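Local coordinates for protein sniffer CG10964-PA (Drosophila melanogaster, PDB 1SNY) that probably catalyses the NADPH-dependent reduction of carbonyl compounds, as a short-chain dehydrogenase/reductase with a Rossmann fold that binds NADP, at residues 31-36 and 237-242; 215-220 and 243-248. All blocks are in the same frame, centred on the assembly; numbering follows the deposited sequence.

Contact 1 of 2, residues 31-36 and 237-242. With NAP (NADP nicotinamide-adenine-dinucleotide phosphate), chain B.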
ATOM      1  N   ARG A  31       7.958  23.843  -2.701  1.00 44.69           N
ATOM      2  CA  ARG A  31       6.918  23.847  -3.726  1.00 45.31           C
ATOM      3  C   ARG A  31       5.506  23.638  -3.187  1.00 44.80           C
ATOM      4  O   ARG A  31       5.286  23.550  -1.982  1.00 46.54           O
ATOM      5  CB  ARG A  31       7.201  22.751  -4.754  1.00 46.13           C
ATOM      6  CG  ARG A  31       8.490  22.919  -5.522  1.00 47.85           C
ATOM      7  CD  ARG A  31       8.853  21.633  -6.242  1.00 48.95           C
ATOM      8  NE  ARG A  31       7.790  21.157  -7.120  1.00 50.07           N
ATOM      9  CZ  ARG A  31       7.864  20.043  -7.840  1.00 49.29           C
ATOM     10  NH1 ARG A  31       8.953  19.287  -7.785  1.00 48.67           N
ATOM     11  NH2 ARG A  31       6.851  19.687  -8.617  1.00 50.18           N
ATOM     12  N   GLY A  32       4.564  23.552  -4.121  1.00 42.89           N
ATOM     13  CA  GLY A  32       3.159  23.326  -3.821  1.00 42.35           C
ATOM     14  C   GLY A  32       2.615  23.483  -2.411  1.00 41.75           C
ATOM     15  O   GLY A  32       2.872  24.474  -1.731  1.00 40.69           O
ATOM     16  N   LEU A  33       1.847  22.485  -1.982  1.00 40.92           N
ATOM     17  CA  LEU A  33       1.198  22.486  -0.674  1.00 41.11           C
ATOM     18  C   LEU A  33       2.130  22.722   0.516  1.00 41.38           C
ATOM     19  O   LEU A  33       1.733  23.343   1.508  1.00 40.58           O
ATOM     20  CB  LEU A  33       0.425  21.172  -0.486  1.00 40.28           C
ATOM     21  CG  LEU A  33      -0.564  20.810  -1.608  1.00 40.88           C
ATOM     22  CD1 LEU A  33      -1.287  19.514  -1.267  1.00 38.15           C
ATOM     23  CD2 LEU A  33      -1.569  21.939  -1.802  1.00 38.83           C
ATOM     24  N   GLY A  34       3.363  22.234   0.424  1.00 41.17           N
ATOM     25  CA  GLY A  34       4.302  22.423   1.515  1.00 40.56           C
ATOM     26  C   GLY A  34       4.503  23.902   1.771  1.00 41.06           C
ATOM     27  O   GLY A  34       4.392  24.380   2.902  1.00 40.15           O
ATOM     28  N   LEU A  35       4.792  24.630   0.700  1.00 40.67           N
ATOM     29  CA  LEU A  35       5.007  26.069   0.778  1.00 40.09           C
ATOM     30  C   LEU A  35       3.711  26.777   1.162  1.00 39.80           C
ATOM     31  O   LEU A  35       3.722  27.755   1.912  1.00 38.66           O
ATOM     32  CB  LEU A  35       5.488  26.590  -0.575  1.00 39.74           C
ATOM     33  CG  LEU A  35       5.734  28.094  -0.708  1.00 39.88           C
ATOM     34  CD1 LEU A  35       6.896  28.511   0.187  1.00 39.51           C
ATOM     35  CD2 LEU A  35       6.030  28.423  -2.162  1.00 38.98           C
ATOM     36  N   GLY A  36       2.596  26.278   0.635  1.00 38.86           N
ATOM     37  CA  GLY A  36       1.308  26.877   0.925  1.00 38.16           C
ATOM     38  C   GLY A  36       0.974  26.770   2.396  1.00 38.58           C
ATOM     39  O   GLY A  36       0.421  27.704   2.986  1.00 38.22           O
ATOM     40  N   THR A 237      -6.321  28.448  -0.830  1.00 40.76           N
ATOM     41  CA  THR A 237      -7.646  27.963  -0.463  1.00 40.52           C
ATOM     42  C   THR A 237      -7.550  26.613   0.235  1.00 40.73           C
ATOM     43  O   THR A 237      -8.167  26.393   1.283  1.00 40.67           O
ATOM     44  CB  THR A 237      -8.548  27.813  -1.704  1.00 40.34           C
ATOM     45  OG1 THR A 237      -8.663  29.078  -2.369  1.00 40.22           O
ATOM     46  CG2 THR A 237      -9.936  27.331  -1.300  1.00 40.05           C
ATOM     47  N   SER A 238      -6.777  25.706  -0.352  1.00 39.40           N
ATOM     48  CA  SER A 238      -6.610  24.377   0.215  1.00 38.74           C
ATOM     49  C   SER A 238      -5.848  24.428   1.530  1.00 38.45           C
ATOM     50  O   SER A 238      -6.367  24.021   2.569  1.00 38.88           O
ATOM     51  CB  SER A 238      -5.868  23.464  -0.767  1.00 38.34           C
ATOM     52  OG  SER A 238      -5.633  22.191  -0.190  1.00 35.44           O
ATOM     53  N   THR A 239      -4.620  24.933   1.483  1.00 38.43           N
ATOM     54  CA  THR A 239      -3.788  25.015   2.678  1.00 40.12           C
ATOM     55  C   THR A 239      -4.436  25.825   3.798  1.00 40.17           C
ATOM     56  O   THR A 239      -4.249  25.518   4.976  1.00 39.93           O
ATOM     57  CB  THR A 239      -2.398  25.614   2.356  1.00 40.06           C
ATOM     58  OG1 THR A 239      -2.552  26.920   1.793  1.00 40.81           O
ATOM     59  CG2 THR A 239      -1.654  24.724   1.365  1.00 41.30           C
ATOM     60  N   GLY A 240      -5.199  26.852   3.433  1.00 39.68           N
ATOM     61  CA  GLY A 240      -5.860  27.656   4.441  1.00 38.98           C
ATOM     62  C   GLY A 240      -6.830  26.792   5.223  1.00 40.45           C
ATOM     63  O   GLY A 240      -6.829  26.781   6.456  1.00 40.53           O
ATOM     64  N   GLN A 241      -7.661  26.048   4.501  1.00 40.08           N
ATOM     65  CA  GLN A 241      -8.630  25.174   5.143  1.00 40.95           C
ATOM     66  C   GLN A 241      -7.925  24.011   5.842  1.00 38.97           C
ATOM     67  O   GLN A 241      -8.367  23.554   6.897  1.00 38.43           O
ATOM     68  CB  GLN A 241      -9.625  24.640   4.112  1.00 42.59           C
ATOM     69  CG  GLN A 241     -10.326  25.727   3.313  1.00 46.80           C
ATOM     70  CD  GLN A 241     -11.409  25.176   2.403  1.00 49.65           C
ATOM     71  OE1 GLN A 241     -12.439  24.680   2.870  1.00 50.59           O
ATOM     72  NE2 GLN A 241     -11.179  25.254   1.095  1.00 50.75           N
ATOM     73  N   ILE A 242      -6.828  23.534   5.256  1.00 37.78           N
ATOM     74  CA  ILE A 242      -6.080  22.430   5.854  1.00 37.54           C
ATOM     75  C   ILE A 242      -5.576  22.803   7.247  1.00 37.27           C
ATOM     76  O   ILE A 242      -5.846  22.098   8.226  1.00 36.54           O
ATOM     77  CB  ILE A 242      -4.875  22.019   4.979  1.00 37.97           C
ATOM     78  CG1 ILE A 242      -5.375  21.412   3.663  1.00 38.04           C
ATOM     79  CG2 ILE A 242      -3.997  21.024   5.738  1.00 37.16           C
ATOM     80  CD1 ILE A 242      -4.276  20.870   2.765  1.00 37.40           C
TER
HETATM   81  PA  NAP B 400       4.642  18.910  -5.673  1.00 34.06           P
HETATM   82  O1A NAP B 400       5.226  18.056  -6.630  1.00 36.40           O
HETATM   83  O2A NAP B 400       4.291  20.367  -5.891  1.00 36.32           O
HETATM   84  O5B NAP B 400       5.528  18.909  -4.342  1.00 35.73           O
HETATM   85  C5B NAP B 400       6.086  17.660  -3.856  1.00 35.49           C
HETATM   86  C4B NAP B 400       7.041  18.174  -2.733  1.00 34.84           C
HETATM   87  O4B NAP B 400       7.677  16.954  -2.131  1.00 33.30           O
HETATM   88  C3B NAP B 400       8.262  19.011  -3.229  1.00 35.05           C
HETATM   89  O3B NAP B 400       8.529  19.994  -2.215  1.00 35.69           O
HETATM   90  C2B NAP B 400       9.347  17.966  -3.382  1.00 34.43           C
HETATM   91  O2B NAP B 400      10.688  18.437  -3.394  1.00 35.80           O
HETATM   92  C1B NAP B 400       9.081  17.037  -2.177  1.00 32.59           C
HETATM   93  N9A NAP B 400       9.753  15.767  -2.401  1.00 30.85           N
HETATM   94  C8A NAP B 400       9.580  14.776  -3.346  1.00 31.11           C
HETATM   95  N7A NAP B 400      10.419  13.755  -3.220  1.00 27.18           N
HETATM   96  C5A NAP B 400      11.186  14.110  -2.120  1.00 28.11           C
HETATM   97  C6A NAP B 400      12.250  13.429  -1.501  1.00 27.78           C
HETATM   98  N6A NAP B 400      12.779  12.232  -1.860  1.00 29.95           N
HETATM   99  N1A NAP B 400      12.838  14.050  -0.383  1.00 29.72           N
HETATM  100  C2A NAP B 400      12.380  15.293   0.085  1.00 28.49           C
HETATM  101  N3A NAP B 400      11.336  15.986  -0.512  1.00 27.91           N
HETATM  102  C4A NAP B 400      10.772  15.353  -1.610  1.00 28.80           C
HETATM  103  O3  NAP B 400       3.297  18.258  -5.164  1.00 33.79           O
HETATM  104  PN  NAP B 400       2.182  18.725  -4.154  1.00 35.82           P
HETATM  105  O1N NAP B 400       0.894  18.885  -4.849  1.00 34.15           O
HETATM  106  O2N NAP B 400       2.721  19.926  -3.459  1.00 33.07           O
HETATM  107  O5D NAP B 400       2.055  17.467  -3.201  1.00 34.68           O
HETATM  108  C5D NAP B 400       2.059  17.644  -1.742  1.00 34.55           C
HETATM  109  C4D NAP B 400       1.488  16.385  -1.114  1.00 33.92           C
HETATM  110  O4D NAP B 400       0.053  16.342  -1.324  1.00 33.91           O
HETATM  111  C3D NAP B 400       2.023  15.033  -1.688  1.00 33.76           C
HETATM  112  O3D NAP B 400       2.241  14.076  -0.624  1.00 33.50           O
HETATM  113  C2D NAP B 400       0.925  14.628  -2.660  1.00 33.37           C
HETATM  114  O2D NAP B 400       0.916  13.249  -2.957  1.00 31.55           O
HETATM  115  C1D NAP B 400      -0.300  15.065  -1.951  1.00 33.88           C
HETATM  116  N1N NAP B 400      -1.483  15.399  -2.775  1.00 33.27           N
HETATM  117  C2N NAP B 400      -1.539  16.439  -3.758  1.00 34.79           C
HETATM  118  C3N NAP B 400      -2.750  16.614  -4.446  1.00 35.43           C
HETATM  119  C7N NAP B 400      -2.868  17.715  -5.508  1.00 36.64           C
HETATM  120  O7N NAP B 400      -3.944  17.815  -6.067  1.00 36.09           O
HETATM  121  N7N NAP B 400      -1.860  18.497  -5.788  1.00 34.88           N
HETATM  122  C4N NAP B 400      -3.918  15.766  -4.174  1.00 36.38           C
HETATM  123  C5N NAP B 400      -3.799  14.754  -3.190  1.00 34.79           C
HETATM  124  C6N NAP B 400      -2.587  14.555  -2.480  1.00 35.24           C
HETATM  125  P2B NAP B 400      11.487  18.840  -4.771  1.00 38.77           P
HETATM  126  O1X NAP B 400      11.002  20.247  -5.134  1.00 35.96           O
HETATM  127  O2X NAP B 400      12.903  18.795  -4.300  1.00 35.62           O
HETATM  128  O3X NAP B 400      11.106  17.821  -5.834  1.00 35.63           O
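G36 and T239 bring their CA atoms to 5.7 Å where the helical segments 32-36 and 237-242 cross at -57°, their axes 9.3 Å apart at closest approach. T239 is the side chain pressed into this crossing. Its CG2 lies 3.5 Å from G36 C, and the same methyl meets the backbone oxygen of L33. A side chain on G36 would run into that methyl, so the close approach depends, at least in part, on its absence. With chi1 at 59°, T239 OG1 sits between its own backbone N and carbonyl carbon, from where it hydrogen-bonds V235 O one turn back; the nearby G36 O is merely a neighbour at 3.3 Å. L33 splits its two methyls: CD2 reaches T239 CG2 at 4.2 Å, while CD1 touches NADP O4D at 3.4 Å. R31, G32, L33 and G34 belong to the glycine-rich dinucleotide-binding motif of the Rossmann fold, which runs into the first turn of helix 32-42. Here L33 N donates to the NADP phosphate oxygen O2N (3.1 Å, N-H...O 143°), and a CB on G32 would collide with that oxygen. R31 reaches further, its chain bent at chi3: NH1 makes a weak hydrogen bond of 3.3 Å to O3X of the 2'-phosphate, and NH2 is salt-bridged to D225.

Contact 2 of 2, residues 215-220 and 243-248. With NAP (NADP nicotinamide-adenine-dinucleotide phosphate), chain B.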
ATOM      1  N   VAL A 215      -3.499  11.052  11.433  1.00 23.04           N
ATOM      2  CA  VAL A 215      -4.570  11.078  10.461  1.00 24.16           C
ATOM      3  C   VAL A 215      -4.016  11.245   9.066  1.00 23.94           C
ATOM      4  O   VAL A 215      -2.954  11.845   8.875  1.00 24.59           O
ATOM      5  CB  VAL A 215      -5.542  12.269  10.708  1.00 26.39           C
ATOM      6  CG1 VAL A 215      -6.058  12.255  12.148  1.00 26.00           C
ATOM      7  CG2 VAL A 215      -4.833  13.578  10.407  1.00 25.89           C
ATOM      8  N   SER A 216      -4.730  10.691   8.093  1.00 22.30           N
ATOM      9  CA  SER A 216      -4.360  10.853   6.698  1.00 22.54           C
ATOM     10  C   SER A 216      -5.270  11.968   6.217  1.00 25.24           C
ATOM     11  O   SER A 216      -6.451  12.013   6.577  1.00 23.19           O
ATOM     12  CB  SER A 216      -4.652   9.591   5.888  1.00 23.35           C
ATOM     13  OG  SER A 216      -3.675   8.598   6.127  1.00 21.71           O
ATOM     14  N   LEU A 217      -4.737  12.867   5.406  1.00 22.85           N
ATOM     15  CA  LEU A 217      -5.552  13.963   4.928  1.00 25.21           C
ATOM     16  C   LEU A 217      -5.375  14.209   3.439  1.00 24.86           C
ATOM     17  O   LEU A 217      -4.260  14.268   2.924  1.00 25.87           O
ATOM     18  CB  LEU A 217      -5.229  15.237   5.736  1.00 25.83           C
ATOM     19  CG  LEU A 217      -6.051  16.505   5.468  1.00 26.10           C
ATOM     20  CD1 LEU A 217      -6.168  17.314   6.752  1.00 27.41           C
ATOM     21  CD2 LEU A 217      -5.412  17.333   4.365  1.00 25.03           C
ATOM     22  N   HIS A 218      -6.503  14.318   2.749  1.00 25.85           N
ATOM     23  CA  HIS A 218      -6.527  14.598   1.323  1.00 26.41           C
ATOM     24  C   HIS A 218      -6.722  16.105   1.250  1.00 28.15           C
ATOM     25  O   HIS A 218      -7.691  16.634   1.791  1.00 28.57           O
ATOM     26  CB  HIS A 218      -7.704  13.877   0.660  1.00 24.35           C
ATOM     27  CG  HIS A 218      -7.973  14.321  -0.743  1.00 26.26           C
ATOM     28  ND1 HIS A 218      -7.037  14.224  -1.749  1.00 23.43           N
ATOM     29  CD2 HIS A 218      -9.074  14.875  -1.309  1.00 24.32           C
ATOM     30  CE1 HIS A 218      -7.547  14.698  -2.872  1.00 26.87           C
ATOM     31  NE2 HIS A 218      -8.783  15.099  -2.632  1.00 25.54           N
ATOM     32  N   PRO A 219      -5.795  16.817   0.597  1.00 27.24           N
ATOM     33  CA  PRO A 219      -5.859  18.271   0.463  1.00 29.73           C
ATOM     34  C   PRO A 219      -6.825  18.735  -0.617  1.00 32.12           C
ATOM     35  O   PRO A 219      -6.901  19.926  -0.918  1.00 32.57           O
ATOM     36  CB  PRO A 219      -4.418  18.633   0.130  1.00 30.16           C
ATOM     37  CG  PRO A 219      -4.026  17.490  -0.773  1.00 27.57           C
ATOM     38  CD  PRO A 219      -4.568  16.289  -0.033  1.00 29.19           C
ATOM     39  N   GLY A 220      -7.575  17.794  -1.180  1.00 33.58           N
ATOM     40  CA  GLY A 220      -8.491  18.126  -2.254  1.00 36.49           C
ATOM     41  C   GLY A 220      -7.650  18.185  -3.515  1.00 39.54           C
ATOM     42  O   GLY A 220      -6.435  17.989  -3.448  1.00 39.78           O
ATOM     43  N   VAL A 243      -4.843  23.912   7.328  1.00 37.75           N
ATOM     44  CA  VAL A 243      -4.314  24.392   8.601  1.00 37.67           C
ATOM     45  C   VAL A 243      -5.462  24.545   9.590  1.00 37.95           C
ATOM     46  O   VAL A 243      -5.323  24.258  10.778  1.00 37.61           O
ATOM     47  CB  VAL A 243      -3.622  25.761   8.441  1.00 38.22           C
ATOM     48  CG1 VAL A 243      -3.211  26.305   9.812  1.00 39.50           C
ATOM     49  CG2 VAL A 243      -2.415  25.633   7.532  1.00 38.75           C
ATOM     50  N   GLN A 244      -6.603  24.998   9.088  1.00 38.53           N
ATOM     51  CA  GLN A 244      -7.778  25.186   9.924  1.00 40.09           C
ATOM     52  C   GLN A 244      -8.332  23.830  10.355  1.00 38.64           C
ATOM     53  O   GLN A 244      -8.651  23.622  11.524  1.00 40.42           O
ATOM     54  CB  GLN A 244      -8.843  25.973   9.151  1.00 42.39           C
ATOM     55  CG  GLN A 244      -9.712  26.861  10.023  1.00 45.93           C
ATOM     56  CD  GLN A 244      -8.891  27.819  10.879  1.00 48.00           C
ATOM     57  OE1 GLN A 244      -8.086  28.605  10.367  1.00 47.66           O
ATOM     58  NE2 GLN A 244      -9.090  27.754  12.191  1.00 49.82           N
ATOM     59  N   THR A 245      -8.432  22.904   9.407  1.00 38.01           N
ATOM     60  CA  THR A 245      -8.951  21.569   9.687  1.00 36.48           C
ATOM     61  C   THR A 245      -8.106  20.792  10.689  1.00 35.18           C
ATOM     62  O   THR A 245      -8.635  20.211  11.636  1.00 34.15           O
ATOM     63  CB  THR A 245      -9.067  20.739   8.394  1.00 36.54           C
ATOM     64  OG1 THR A 245     -10.128  21.264   7.589  1.00 36.90           O
ATOM     65  CG2 THR A 245      -9.348  19.277   8.714  1.00 37.11           C
ATOM     66  N   ILE A 246      -6.796  20.768  10.479  1.00 35.87           N
ATOM     67  CA  ILE A 246      -5.929  20.041  11.397  1.00 36.52           C
ATOM     68  C   ILE A 246      -6.008  20.682  12.768  1.00 36.49           C
ATOM     69  O   ILE A 246      -5.807  20.023  13.784  1.00 37.25           O
ATOM     70  CB  ILE A 246      -4.460  20.030  10.920  1.00 36.97           C
ATOM     71  CG1 ILE A 246      -3.888  21.447  10.923  1.00 37.85           C
ATOM     72  CG2 ILE A 246      -4.381  19.426   9.527  1.00 37.53           C
ATOM     73  CD1 ILE A 246      -2.423  21.512  10.531  1.00 38.31           C
ATOM     74  N   SER A 247      -6.317  21.974  12.788  1.00 37.50           N
ATOM     75  CA  SER A 247      -6.430  22.710  14.039  1.00 39.07           C
ATOM     76  C   SER A 247      -7.694  22.322  14.802  1.00 39.54           C
ATOM     77  O   SER A 247      -7.807  22.585  15.997  1.00 40.10           O
ATOM     78  CB  SER A 247      -6.432  24.213  13.764  1.00 40.14           C
ATOM     79  OG  SER A 247      -6.666  24.944  14.953  1.00 46.34           O
ATOM     80  N   LYS A 248      -8.641  21.690  14.117  1.00 38.99           N
ATOM     81  CA  LYS A 248      -9.886  21.285  14.764  1.00 39.76           C
ATOM     82  C   LYS A 248      -9.993  19.776  14.952  1.00 39.52           C
ATOM     83  O   LYS A 248     -10.949  19.288  15.552  1.00 41.01           O
ATOM     84  CB  LYS A 248     -11.086  21.801  13.963  1.00 41.02           C
TER
HETATM   85  PA  NAP B 400       4.642  18.910  -5.673  1.00 34.06           P
HETATM   86  O1A NAP B 400       5.226  18.056  -6.630  1.00 36.40           O
HETATM   87  O2A NAP B 400       4.291  20.367  -5.891  1.00 36.32           O
HETATM   88  O5B NAP B 400       5.528  18.909  -4.342  1.00 35.73           O
HETATM   89  C5B NAP B 400       6.086  17.660  -3.856  1.00 35.49           C
HETATM   90  C4B NAP B 400       7.041  18.174  -2.733  1.00 34.84           C
HETATM   91  O4B NAP B 400       7.677  16.954  -2.131  1.00 33.30           O
HETATM   92  C3B NAP B 400       8.262  19.011  -3.229  1.00 35.05           C
HETATM   93  O3B NAP B 400       8.529  19.994  -2.215  1.00 35.69           O
HETATM   94  C2B NAP B 400       9.347  17.966  -3.382  1.00 34.43           C
HETATM   95  O2B NAP B 400      10.688  18.437  -3.394  1.00 35.80           O
HETATM   96  C1B NAP B 400       9.081  17.037  -2.177  1.00 32.59           C
HETATM   97  N9A NAP B 400       9.753  15.767  -2.401  1.00 30.85           N
HETATM   98  C8A NAP B 400       9.580  14.776  -3.346  1.00 31.11           C
HETATM   99  N7A NAP B 400      10.419  13.755  -3.220  1.00 27.18           N
HETATM  100  C5A NAP B 400      11.186  14.110  -2.120  1.00 28.11           C
HETATM  101  C6A NAP B 400      12.250  13.429  -1.501  1.00 27.78           C
HETATM  102  N6A NAP B 400      12.779  12.232  -1.860  1.00 29.95           N
HETATM  103  N1A NAP B 400      12.838  14.050  -0.383  1.00 29.72           N
HETATM  104  C2A NAP B 400      12.380  15.293   0.085  1.00 28.49           C
HETATM  105  N3A NAP B 400      11.336  15.986  -0.512  1.00 27.91           N
HETATM  106  C4A NAP B 400      10.772  15.353  -1.610  1.00 28.80           C
HETATM  107  O3  NAP B 400       3.297  18.258  -5.164  1.00 33.79           O
HETATM  108  PN  NAP B 400       2.182  18.725  -4.154  1.00 35.82           P
HETATM  109  O1N NAP B 400       0.894  18.885  -4.849  1.00 34.15           O
HETATM  110  O2N NAP B 400       2.721  19.926  -3.459  1.00 33.07           O
HETATM  111  O5D NAP B 400       2.055  17.467  -3.201  1.00 34.68           O
HETATM  112  C5D NAP B 400       2.059  17.644  -1.742  1.00 34.55           C
HETATM  113  C4D NAP B 400       1.488  16.385  -1.114  1.00 33.92           C
HETATM  114  O4D NAP B 400       0.053  16.342  -1.324  1.00 33.91           O
HETATM  115  C3D NAP B 400       2.023  15.033  -1.688  1.00 33.76           C
HETATM  116  O3D NAP B 400       2.241  14.076  -0.624  1.00 33.50           O
HETATM  117  C2D NAP B 400       0.925  14.628  -2.660  1.00 33.37           C
HETATM  118  O2D NAP B 400       0.916  13.249  -2.957  1.00 31.55           O
HETATM  119  C1D NAP B 400      -0.300  15.065  -1.951  1.00 33.88           C
HETATM  120  N1N NAP B 400      -1.483  15.399  -2.775  1.00 33.27           N
HETATM  121  C2N NAP B 400      -1.539  16.439  -3.758  1.00 34.79           C
HETATM  122  C3N NAP B 400      -2.750  16.614  -4.446  1.00 35.43           C
HETATM  123  C7N NAP B 400      -2.868  17.715  -5.508  1.00 36.64           C
HETATM  124  O7N NAP B 400      -3.944  17.815  -6.067  1.00 36.09           O
HETATM  125  N7N NAP B 400      -1.860  18.497  -5.788  1.00 34.88           N
HETATM  126  C4N NAP B 400      -3.918  15.766  -4.174  1.00 36.38           C
HETATM  127  C5N NAP B 400      -3.799  14.754  -3.190  1.00 34.79           C
HETATM  128  C6N NAP B 400      -2.587  14.555  -2.480  1.00 35.24           C
HETATM  129  P2B NAP B 400      11.487  18.840  -4.771  1.00 38.77           P
HETATM  130  O1X NAP B 400      11.002  20.247  -5.134  1.00 35.96           O
HETATM  131  O2X NAP B 400      12.903  18.795  -4.300  1.00 35.62           O
HETATM  132  O3X NAP B 400      11.106  17.821  -5.834  1.00 35.63           O
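Strand 213-217 and helix 235-248 are the first two elements of a beta-alpha-beta unit of the Rossmann sheet, and L217 meets T245 and I246 where they pack. The contact is small and apolar. CG of L217 stands anti to the backbone N (chi1 -176°), and the CD1 branch runs on to I246 CG2 at 3.9 Å and to T245 CG2 at 4.2 Å. The L217 and I246 side chains cross at about a right angle, methyl against methyl. T245 turns its other branch elsewhere: OG1 has its main hydrogen-bond partner in Y260 O, with Q241 O as a second acceptor for the same proton. Past the strand end, H218-P219-G220 passes along the nicotinamide. P219 CG and CD lie over one face of that ring, CD 3.6 Å from NADP C5N, and G220 O comes to 3.4 Å from NADP C4N, the carbon that exchanges hydride in this cofactor. H218 brings its ring edge to the nicotinamide, while G220 N sits 3.2 Å above the imidazole plane, over its centre. An alanine in place of P219 would lack CG and CD, and would probably open a gap over that face of the nicotinamide, giving the ring more room to shift. On the sheet, strand 213-217 lies between strands 167-171 and 257-258; L217 also packs on M171 and I242, while V243 faces helix 32-42.

In the fold
Both contacts are buried and share helix 235-248: contact 1 sets its earlier turns against helix 32-42, contact 2 its last turns against strand 213-217. Their centres are 10 Å apart, and P219 bridges them. Its O lies 2.7 Å from S238 OG, a probable hydrogen bond, its CG meets L33 CD1 at 3.4 Å, and its CB touches I242 CD1. Contact 1 is a close helix crossing at a glycine: a methyl packs on backbone there, while the start of 31-36 turns an N-H and an arginine to the cofactor's phosphates. Contact 2 joins helix to sheet through methyl groups, and its loop meets the nicotinamide by packing. Along the chain their segments alternate, and both first segments touch NADP.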